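Local structure of uncharacterized HTH-type transcriptional regulator HI_0893 (Haemophilus influenzae, 3QKX) at residues A16-M21 and P100-N105; K90-F95 and T155-A160; R126-C131 and L143-L148. The protein probably acts as a TetR-family transcriptional regulator, binding DNA through a helix-turn-helix domain. All blocks are in the same frame, centred on the assembly; numbering follows the deposited sequence. Where two conformers were deposited one is given.

The three contacts bury most of the residues that touch, yet each joins its helices by different chemistry. Contact 1 joins the DNA-binding domain to the C-terminal domain and is largely polar, an asparagine gripping an aspartate. Contact 2, nearest the centre of the chain, is apolar, with a tryptophan edge and alanine, isoleucine and leucine side chains. Contact 3, across the centre from contact 1, combines one indole hydrogen bond with apolar packing and a more exposed acidic margin. Helices 81-98 and 100-109 follow each other in the chain, and contacts 1 and 2 touch through L103 and A160; helices 145-151 and 154-165 are likewise successive, and contacts 2 and 3 both reach the second subunit.

Contact 1 (A16-M21 and P100-N105); sequences ATDRLM and PTILSN
N105 reaches from helix 100-109 between the polar D18 and the apolar selenomethionine side chain of M21 on helix 6-23, and its own side chain can be followed atom by atom. CB lies against the selenium, with N105 CB 3.8 Å from M21 SE. With chi1 at -64°, CG stands beside the backbone N of N105 and also packs on this selenium. At the tip the amide divides its roles. OD1 lies against the inner part of the M21 side chain, 3.6 Å from M21 CG, with the carbonyl carbon of that residue close by. ND2 is the donor: it bonds to D18 O at 2.9 Å and to D18 OD1 at 3.2 Å, both acceptors lying near the plane of the amide. OD1 of D18 accepts through its anti lone pair, and the carboxylate and amide planes are only 5° apart, so that the two flat groups meet almost coplanar.

I102 CD1 touches the carboxylate, 3.2 Å from D18 OD2, an oxygen that also forms a salt bridge with R62. T101 adds a looser touch at the margin, its OG1 3.8 Å from D18 O. Beyond the two segments, D18 OD1 shares a hydrogen bond with Y109.

The helix axes approach to 9.1 Å and cross at 61°. Here the first helix of the DNA-binding domain meets the C-terminal domain, a junction consistent with the TetR family, in whose members that domain commonly binds ligands. The chemistry implies a specific junction: one amide uses its NH2 group to hold a main-chain and a side-chain oxygen of the same aspartate, which fixes the rotation of that amide, while R62 would offset the negative charge of the buried carboxylate.

Contact 2 (K90-F95 and T155-A160); sequences KNIWYF and TAINLA. With SO4 (sulfate ion), chain F.
A156 is the first residue of the second segment to meet helix 81-98: its CB sits 3.9 Å from I92 CG2, near the level at which the two backbones come closest, with the CA atoms of W93 and A156 5.5 Å apart. The small alanine is part of what allows such an approach. The carbonyl oxygen of A156 lies at the edge of the W93 ring, near its plane. I157 follows, offering CG1 to the same methyl of I92 at 3.8 Å, so that I92 CG2 bears on two consecutive residues. The chi1 of I92, -65°, puts CG1 beside the backbone N and leaves CG2 anti to it.

One helical turn beyond A156, L159 brings CB, CG and CD2 close to the six-membered part of the indole; its CG is 3.7 Å from W93 CZ3. A160 completes the row. Its backbone N comes to 3.4 Å from W93 CZ3, at the ring edge and near its plane, and its CB lies 4.1 Å from the same carbon. On the indole, CE3, CZ3 and CH2 do the touching.

K90, whose side chain starts away from helix 154-165, takes no part and makes a weak hydrogen bond to a sulfate ion, probably from the crystallisation liquor, which R86 also binds.

The segment axes run 8.7 Å apart at an angle of 20°, almost parallel. Helix 172-184 adds L175 against W93, helix 52-72 adds L71 against I92, and helix 100-109 reaches I157 and A160. In this all-helical surrounding, helix 154-165 also faces the second subunit, where N158 bonds to N158 of the neighbouring chain.

Contact 3 (R126-C131 and L143-L148); sequences RWDLFC and LSEDIL. With EDO (1,2-ethanediol), chain C.
W127 NE1 donates a hydrogen bond to E145 O, 2.8 Å long and nearly straight, with an N-H...O angle of 168°. The oxygen lies almost in the plane of the indole, while the donor stands above the carbonyl plane of E145. W127 thus meets the first turn of helix 145-151 with its ring edge. Its CG is anti to the backbone N (chi1 178°). Close to NE1, on the same side of the indole, W127 CZ2 lies 3.8 Å from L148 CB. The two side chains cross at about a right angle.

C131, one turn on from W127, holds its sulfur over the outer part of one face of the indole. C131 SG also packs on L148 CD1 at 3.8 Å, and its CB faces E145 CG at 4.0 Å. At the other end of the contact D128 OD1 rests 3.5 Å from E145 CB. The carboxylates of D128 and E145 come no closer than 5.0 Å, D128 OD1 to E145 OE2, a separation at which like charges would repel mildly. An ethanediol, probably from the crystallisation liquor, makes a weak hydrogen bond to D128 OD1.

S144 is the N-cap of the second helix, and its OG bonds to D146 OD1. D146 OD2 in turn forms a salt bridge with K164 of the second subunit. F149 meets the indole edge-to-face, and L71 of helix 52-72 also packs on W127. Here two successive helices, 126-137 and 145-151, are pinned by a buried tryptophan within the all-helical C-terminal domain characteristic of TetR-family regulators, which also forms their dimer.

Contact 1 (A16-M21 and P100-N105)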
loop_
_atom_site.group_PDB
_atom_site.type_symbol
_atom_site.label_atom_id
_atom_site.label_comp_id
_atom_site.label_asym_id
_atom_site.label_seq_id
_atom_site.Cartn_x
_atom_site.Cartn_y
_atom_site.Cartn_z
ATOM N N ALA A 16 20.696 -0.064 10.261
ATOM C CA ALA A 16 21.368 0.752 9.262
ATOM C C ALA A 16 20.867 0.461 7.861
ATOM O O ALA A 16 20.873 1.333 7.033
ATOM C CB ALA A 16 22.917 0.535 9.344
ATOM N N THR A 17 20.473 -0.776 7.590
ATOM C CA THR A 17 19.900 -1.135 6.296
ATOM C C THR A 17 18.623 -0.336 6.032
ATOM O O THR A 17 18.453 0.228 4.955
ATOM C CB THR A 17 19.590 -2.646 6.193
ATOM O OG1 THR A 17 20.806 -3.389 6.126
ATOM C CG2 THR A 17 18.737 -2.946 4.939
ATOM N N ASP A 18 17.747 -0.289 7.029
ATOM C CA ASP A 18 16.562 0.554 6.982
ATOM C C ASP A 18 16.883 1.989 6.570
ATOM O O ASP A 18 16.309 2.502 5.605
ATOM C CB ASP A 18 15.875 0.577 8.344
ATOM C CG ASP A 18 14.779 -0.439 8.463
ATOM O OD1 ASP A 18 13.932 -0.544 7.547
ATOM O OD2 ASP A 18 14.719 -1.084 9.520
ATOM N N ARG A 19 17.825 2.610 7.276
ATOM C CA ARG A 19 18.168 4.021 7.043
ATOM C C ARG A 19 18.662 4.284 5.631
ATOM O O ARG A 19 18.174 5.183 4.969
ATOM C CB ARG A 19 19.224 4.498 8.044
ATOM C CG ARG A 19 18.714 4.604 9.471
ATOM C CD ARG A 19 19.750 5.256 10.392
ATOM N NE ARG A 19 19.966 4.402 11.557
ATOM C CZ ARG A 19 21.046 3.647 11.815
ATOM N NH1 ARG A 19 22.152 3.676 11.050
ATOM N NH2 ARG A 19 21.038 2.885 12.903
ATOM N N LEU A 20 19.623 3.488 5.177
ATOM C CA LEU A 20 20.194 3.654 3.833
ATOM C C LEU A 20 19.117 3.357 2.767
ATOM O O LEU A 20 19.087 3.993 1.701
ATOM C CB LEU A 20 21.456 2.780 3.650
ATOM C CG LEU A 20 22.569 3.287 2.721
HETATM N N MSE A 21 18.179 2.470 3.092
HETATM C CA MSE A 21 17.045 2.205 2.202
HETATM C C MSE A 21 16.039 3.371 2.153
HETATM O O MSE A 21 15.454 3.634 1.111
HETATM C CB MSE A 21 16.335 0.914 2.618
HETATM C CG MSE A 21 15.532 0.282 1.518
HETATM SE SE MSE A 21 14.506 -1.193 2.169
HETATM C CE MSE A 21 15.925 -2.366 2.708
ATOM N N PRO A 100 9.026 5.913 11.345
ATOM C CA PRO A 100 8.683 6.353 10.012
ATOM C C PRO A 100 9.618 5.819 8.913
ATOM O O PRO A 100 9.190 5.653 7.759
ATOM C CB PRO A 100 8.796 7.880 10.112
ATOM C CG PRO A 100 9.692 8.130 11.200
ATOM C CD PRO A 100 9.702 6.958 12.118
ATOM N N THR A 101 10.874 5.567 9.272
ATOM C CA THR A 101 11.831 4.905 8.388
ATOM C C THR A 101 11.320 3.512 7.957
ATOM O O THR A 101 11.428 3.136 6.792
ATOM C CB THR A 101 13.235 4.828 9.068
ATOM O OG1 THR A 101 14.221 4.414 8.114
ATOM C CG2 THR A 101 13.221 3.867 10.315
ATOM N N ILE A 102 10.664 2.803 8.867
ATOM C CA ILE A 102 10.033 1.540 8.522
ATOM C C ILE A 102 8.853 1.798 7.587
ATOM O O ILE A 102 8.652 1.075 6.607
ATOM C CB ILE A 102 9.549 0.768 9.790
ATOM C CG1 ILE A 102 10.726 0.393 10.694
ATOM C CG2 ILE A 102 8.768 -0.476 9.410
ATOM C CD1 ILE A 102 11.613 -0.662 10.127
ATOM N N LEU A 103 8.083 2.838 7.883
ATOM C CA LEU A 103 6.943 3.221 7.041
ATOM C C LEU A 103 7.368 3.516 5.581
ATOM O O LEU A 103 6.717 3.043 4.658
ATOM C CB LEU A 103 6.187 4.413 7.667
ATOM C CG LEU A 103 4.992 4.976 6.919
ATOM C CD1 LEU A 103 3.853 3.970 6.921
ATOM C CD2 LEU A 103 4.583 6.317 7.537
ATOM N N SER A 104 8.454 4.265 5.381
ATOM C CA SER A 104 8.968 4.520 4.026
ATOM C C SER A 104 9.310 3.238 3.294
ATOM O O SER A 104 9.001 3.087 2.123
ATOM C CB SER A 104 10.231 5.376 4.055
ATOM O OG SER A 104 10.003 6.626 4.654
ATOM N N ASN A 105 9.974 2.325 3.979
ATOM C CA ASN A 105 10.464 1.118 3.327
ATOM C C ASN A 105 9.387 0.034 3.095
ATOM O O ASN A 105 9.601 -0.851 2.270
ATOM C CB ASN A 105 11.674 0.561 4.090
ATOM C CG ASN A 105 12.850 1.514 4.078
ATOM O OD1 ASN A 105 13.001 2.307 3.162
ATOM N ND2 ASN A 105 13.696 1.437 5.101
#

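Contact 2 (K90-F95 and T155-A160)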
loop_
_atom_site.group_PDB
_atom_site.type_symbol
_atom_site.label_atom_id
_atom_site.label_comp_id
_atom_site.label_asym_id
_atom_site.label_seq_id
_atom_site.Cartn_x
_atom_site.Cartn_y
_atom_site.Cartn_z
ATOM N N LYS A 90 -4.058 -0.277 17.010
ATOM C CA LYS A 90 -3.251 0.737 17.681
ATOM C C LYS A 90 -1.782 0.355 17.689
ATOM O O LYS A 90 -0.891 1.215 17.521
ATOM C CB LYS A 90 -3.716 0.916 19.129
ATOM C CG LYS A 90 -5.108 1.503 19.286
ATOM C CD LYS A 90 -5.648 1.188 20.658
ATOM C CE LYS A 90 -5.398 2.323 21.661
ATOM N NZ LYS A 90 -5.917 1.984 23.025
ATOM N N ASN A 91 -1.512 -0.933 17.893
ATOM C CA ASN A 91 -0.139 -1.416 17.833
ATOM C C ASN A 91 0.496 -1.061 16.500
ATOM O O ASN A 91 1.603 -0.561 16.469
ATOM C CB ASN A 91 -0.051 -2.924 17.990
ATOM C CG ASN A 91 -0.380 -3.417 19.404
ATOM O OD1 ASN A 91 -0.318 -2.677 20.372
ATOM N ND2 ASN A 91 -0.768 -4.682 19.496
ATOM N N ILE A 92 -0.222 -1.301 15.401
ATOM C CA ILE A 92 0.312 -1.008 14.081
ATOM C C ILE A 92 0.464 0.484 13.884
ATOM O O ILE A 92 1.482 0.934 13.375
ATOM C CB ILE A 92 -0.590 -1.562 12.954
ATOM C CG1 ILE A 92 -0.624 -3.088 12.989
ATOM C CG2 ILE A 92 -0.084 -1.118 11.595
ATOM C CD1 ILE A 92 -1.551 -3.709 11.884
ATOM N N TRP A 93 -0.559 1.241 14.285
ATOM C CA TRP A 93 -0.602 2.695 14.083
ATOM C C TRP A 93 0.540 3.381 14.787
ATOM O O TRP A 93 1.303 4.129 14.165
ATOM C CB TRP A 93 -1.938 3.261 14.581
ATOM C CG TRP A 93 -1.995 4.737 14.612
ATOM C CD1 TRP A 93 -1.886 5.548 15.713
ATOM C CD2 TRP A 93 -2.143 5.607 13.496
ATOM N NE1 TRP A 93 -1.966 6.858 15.345
ATOM C CE2 TRP A 93 -2.125 6.927 13.987
ATOM C CE3 TRP A 93 -2.292 5.406 12.135
ATOM C CZ2 TRP A 93 -2.244 8.023 13.164
ATOM C CZ3 TRP A 93 -2.407 6.521 11.311
ATOM C CH2 TRP A 93 -2.385 7.799 11.832
ATOM N N TYR A 94 0.674 3.113 16.080
ATOM C CA TYR A 94 1.731 3.723 16.870
ATOM C C TYR A 94 3.101 3.192 16.512
ATOM O O TYR A 94 4.072 3.891 16.714
ATOM C CB TYR A 94 1.479 3.545 18.373
ATOM C CG TYR A 94 0.296 4.340 18.859
ATOM C CD1 TYR A 94 0.295 5.736 18.801
ATOM C CD2 TYR A 94 -0.822 3.702 19.384
ATOM C CE1 TYR A 94 -0.798 6.472 19.238
ATOM C CE2 TYR A 94 -1.918 4.416 19.810
ATOM C CZ TYR A 94 -1.911 5.798 19.735
ATOM O OH TYR A 94 -3.018 6.482 20.172
ATOM N N PHE A 95 3.192 1.958 16.011
ATOM C CA PHE A 95 4.489 1.412 15.609
ATOM C C PHE A 95 5.042 2.156 14.409
ATOM O O PHE A 95 6.244 2.498 14.390
ATOM C CB PHE A 95 4.402 -0.069 15.287
ATOM C CG PHE A 95 5.659 -0.632 14.697
ATOM C CD1 PHE A 95 6.735 -0.939 15.502
ATOM C CD2 PHE A 95 5.762 -0.877 13.331
ATOM C CE1 PHE A 95 7.891 -1.467 14.969
ATOM C CE2 PHE A 95 6.927 -1.412 12.796
ATOM C CZ PHE A 95 7.981 -1.704 13.618
ATOM N N THR A 155 -6.370 -0.821 7.157
ATOM C CA THR A 155 -6.615 0.624 7.302
ATOM C C THR A 155 -5.537 1.322 8.148
ATOM O O THR A 155 -5.087 2.414 7.816
ATOM C CB THR A 155 -7.995 0.915 7.925
ATOM O OG1 THR A 155 -8.166 0.139 9.133
ATOM C CG2 THR A 155 -9.130 0.612 6.925
ATOM N N ALA A 156 -5.080 0.645 9.194
ATOM C CA ALA A 156 -4.034 1.180 10.053
ATOM C C ALA A 156 -2.803 1.513 9.241
ATOM O O ALA A 156 -2.260 2.625 9.360
ATOM C CB ALA A 156 -3.707 0.230 11.123
ATOM N N ILE A 157 -2.434 0.614 8.337
ATOM C CA ILE A 157 -1.248 0.807 7.501
ATOM C C ILE A 157 -1.484 1.883 6.460
ATOM O O ILE A 157 -0.612 2.695 6.207
ATOM C CB ILE A 157 -0.817 -0.499 6.789
ATOM C CG1 ILE A 157 -0.496 -1.592 7.817
ATOM C CG2 ILE A 157 0.383 -0.237 5.878
ATOM C CD1 ILE A 157 -0.464 -3.012 7.250
ATOM N N ASN A 158 -2.654 1.876 5.836
ATOM C CA ASN A 158 -2.961 2.841 4.797
ATOM C C ASN A 158 -3.071 4.279 5.372
ATOM O O ASN A 158 -2.671 5.267 4.713
ATOM C CB ASN A 158 -4.263 2.439 4.040
ATOM C CG ASN A 158 -4.033 1.330 2.978
ATOM O OD1 ASN A 158 -2.920 1.108 2.546
ATOM N ND2 ASN A 158 -5.106 0.658 2.559
ATOM N N LEU A 159 -3.606 4.393 6.588
ATOM C CA LEU A 159 -3.772 5.690 7.225
ATOM C C LEU A 159 -2.423 6.316 7.583
ATOM O O LEU A 159 -2.184 7.478 7.280
ATOM C CB LEU A 159 -4.653 5.577 8.467
ATOM C CG LEU A 159 -5.223 6.887 8.993
ATOM C CD1 LEU A 159 -6.129 7.582 7.940
ATOM C CD2 LEU A 159 -5.986 6.622 10.234
ATOM N N ALA A 160 -1.554 5.532 8.223
ATOM C CA ALA A 160 -0.179 5.946 8.516
ATOM C C ALA A 160 0.539 6.404 7.242
ATOM O O ALA A 160 1.163 7.476 7.209
ATOM C CB ALA A 160 0.570 4.824 9.142
HETATM S S SO4 F . -8.464 2.374 26.297
HETATM O O1 SO4 F . -7.730 1.114 26.455
HETATM O O2 SO4 F . -9.850 2.127 25.891
HETATM O O3 SO4 F . -7.779 3.202 25.300
HETATM O O4 SO4 F . -8.495 3.101 27.562
#

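Contact 3 (R126-C131 and L143-L148)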
loop_
_atom_site.group_PDB
_atom_site.type_symbol
_atom_site.label_atom_id
_atom_site.label_comp_id
_atom_site.label_asym_id
_atom_site.label_seq_id
_atom_site.Cartn_x
_atom_site.Cartn_y
_atom_site.Cartn_z
ATOM N N ARG A 126 -0.606 -13.912 14.884
ATOM C CA ARG A 126 -1.685 -13.421 15.749
ATOM C C ARG A 126 -2.978 -13.120 14.964
ATOM O O ARG A 126 -4.067 -13.437 15.426
ATOM C CB ARG A 126 -1.220 -12.171 16.528
ATOM C CG ARG A 126 -2.270 -11.480 17.420
ATOM C CD ARG A 126 -2.993 -12.444 18.352
ATOM N NE ARG A 126 -2.073 -13.279 19.140
ATOM C CZ ARG A 126 -2.403 -14.408 19.780
ATOM N NH1 ARG A 126 -3.641 -14.898 19.716
ATOM N NH2 ARG A 126 -1.467 -15.083 20.488
ATOM N N TRP A 127 -2.847 -12.546 13.769
ATOM C CA TRP A 127 -4.008 -12.252 12.936
ATOM C C TRP A 127 -4.765 -13.509 12.587
ATOM O O TRP A 127 -5.999 -13.553 12.729
ATOM C CB TRP A 127 -3.614 -11.559 11.635
ATOM C CG TRP A 127 -4.799 -11.311 10.774
ATOM C CD1 TRP A 127 -5.074 -11.879 9.559
ATOM C CD2 TRP A 127 -5.915 -10.472 11.085
ATOM N NE1 TRP A 127 -6.296 -11.436 9.098
ATOM C CE2 TRP A 127 -6.815 -10.552 10.009
ATOM C CE3 TRP A 127 -6.230 -9.649 12.159
ATOM C CZ2 TRP A 127 -8.019 -9.857 9.994
ATOM C CZ3 TRP A 127 -7.432 -8.948 12.134
ATOM C CH2 TRP A 127 -8.305 -9.063 11.068
ATOM N N ASP A 128 -4.031 -14.507 12.099
ATOM C CA ASP A 128 -4.610 -15.782 11.704
ATOM C C ASP A 128 -5.321 -16.415 12.886
ATOM O O ASP A 128 -6.472 -16.862 12.750
ATOM C CB ASP A 128 -3.527 -16.751 11.145
ATOM C CG ASP A 128 -3.081 -16.408 9.683
ATOM O OD1 ASP A 128 -3.654 -15.500 9.036
ATOM O OD2 ASP A 128 -2.152 -17.075 9.182
ATOM N N LEU A 129 -4.639 -16.435 14.037
ATOM C CA LEU A 129 -5.175 -17.028 15.267
ATOM C C LEU A 129 -6.415 -16.299 15.727
ATOM O O LEU A 129 -7.401 -16.928 16.128
ATOM C CB LEU A 129 -4.148 -16.989 16.406
ATOM C CG LEU A 129 -2.900 -17.888 16.350
ATOM C CD1 LEU A 129 -2.115 -17.777 17.667
ATOM C CD2 LEU A 129 -3.244 -19.335 16.065
ATOM N N PHE A 130 -6.359 -14.979 15.690
ATOM C CA PHE A 130 -7.481 -14.165 16.097
ATOM C C PHE A 130 -8.701 -14.446 15.218
ATOM O O PHE A 130 -9.800 -14.602 15.727
ATOM C CB PHE A 130 -7.108 -12.693 16.031
ATOM C CG PHE A 130 -8.287 -11.757 16.100
ATOM C CD1 PHE A 130 -8.818 -11.396 17.327
ATOM C CD2 PHE A 130 -8.856 -11.228 14.937
ATOM C CE1 PHE A 130 -9.899 -10.532 17.417
ATOM C CE2 PHE A 130 -9.941 -10.336 15.013
ATOM C CZ PHE A 130 -10.469 -9.998 16.262
ATOM N N CYS A 131 -8.490 -14.494 13.904
ATOM C CA CYS A 131 -9.549 -14.827 12.956
ATOM C C CYS A 131 -10.169 -16.155 13.272
ATOM O O CYS A 131 -11.377 -16.269 13.225
ATOM C CB CYS A 131 -9.033 -14.818 11.519
ATOM S SG CYS A 131 -8.718 -13.150 10.906
ATOM N N LEU A 143 -14.764 -15.240 5.313
ATOM C CA LEU A 143 -13.870 -14.857 4.234
ATOM C C LEU A 143 -12.475 -15.244 4.677
ATOM O O LEU A 143 -12.200 -15.280 5.882
ATOM C CB LEU A 143 -13.939 -13.345 4.017
ATOM C CG LEU A 143 -15.274 -12.824 3.485
ATOM C CD1 LEU A 143 -15.404 -11.333 3.678
ATOM C CD2 LEU A 143 -15.430 -13.223 2.010
ATOM N N SER A 144 -11.581 -15.495 3.731
ATOM C CA SER A 144 -10.232 -15.945 4.083
ATOM C C SER A 144 -9.502 -14.892 4.918
ATOM O O SER A 144 -9.902 -13.745 4.970
ATOM C CB SER A 144 -9.429 -16.302 2.832
ATOM O OG SER A 144 -9.057 -15.136 2.141
ATOM N N GLU A 145 -8.435 -15.292 5.587
ATOM C CA GLU A 145 -7.786 -14.393 6.571
ATOM C C GLU A 145 -7.168 -13.169 5.911
ATOM O O GLU A 145 -7.198 -12.096 6.493
ATOM C CB GLU A 145 -6.726 -15.134 7.394
ATOM C CG GLU A 145 -7.294 -16.266 8.281
ATOM C CD GLU A 145 -7.338 -17.645 7.602
ATOM O OE1 GLU A 145 -7.262 -17.713 6.354
ATOM O OE2 GLU A 145 -7.455 -18.664 8.330
ATOM N N ASP A 146 -6.634 -13.312 4.697
ATOM C CA ASP A 146 -6.037 -12.147 4.016
ATOM C C ASP A 146 -7.077 -11.125 3.585
ATOM O O ASP A 146 -6.860 -9.946 3.764
ATOM C CB ASP A 146 -5.080 -12.511 2.855
ATOM C CG ASP A 146 -5.688 -13.436 1.832
ATOM O OD1 ASP A 146 -6.928 -13.524 1.747
ATOM O OD2 ASP A 146 -4.908 -14.091 1.098
ATOM N N ILE A 147 -8.224 -11.589 3.082
ATOM C CA ILE A 147 -9.326 -10.702 2.722
ATOM C C ILE A 147 -9.798 -9.944 3.947
ATOM O O ILE A 147 -9.934 -8.716 3.917
ATOM C CB ILE A 147 -10.513 -11.459 2.087
ATOM C CG1 ILE A 147 -10.169 -11.898 0.671
ATOM C CG2 ILE A 147 -11.708 -10.596 2.025
ATOM C CD1 ILE A 147 -11.110 -12.946 0.104
ATOM N N LEU A 148 -9.998 -10.659 5.040
ATOM C CA LEU A 148 -10.406 -10.009 6.273
ATOM C C LEU A 148 -9.402 -8.932 6.692
ATOM O O LEU A 148 -9.789 -7.810 7.037
ATOM C CB LEU A 148 -10.563 -11.042 7.389
ATOM C CG LEU A 148 -11.723 -12.033 7.256
ATOM C CD1 LEU A 148 -11.591 -13.071 8.358
ATOM C CD2 LEU A 148 -13.064 -11.313 7.336
HETATM C C1 EDO C . -2.718 -12.141 6.517
HETATM O O1 EDO C . -2.114 -10.864 6.275
HETATM C C2 EDO C . -2.109 -13.195 5.596
HETATM O O2 EDO C . -2.612 -14.490 5.957
#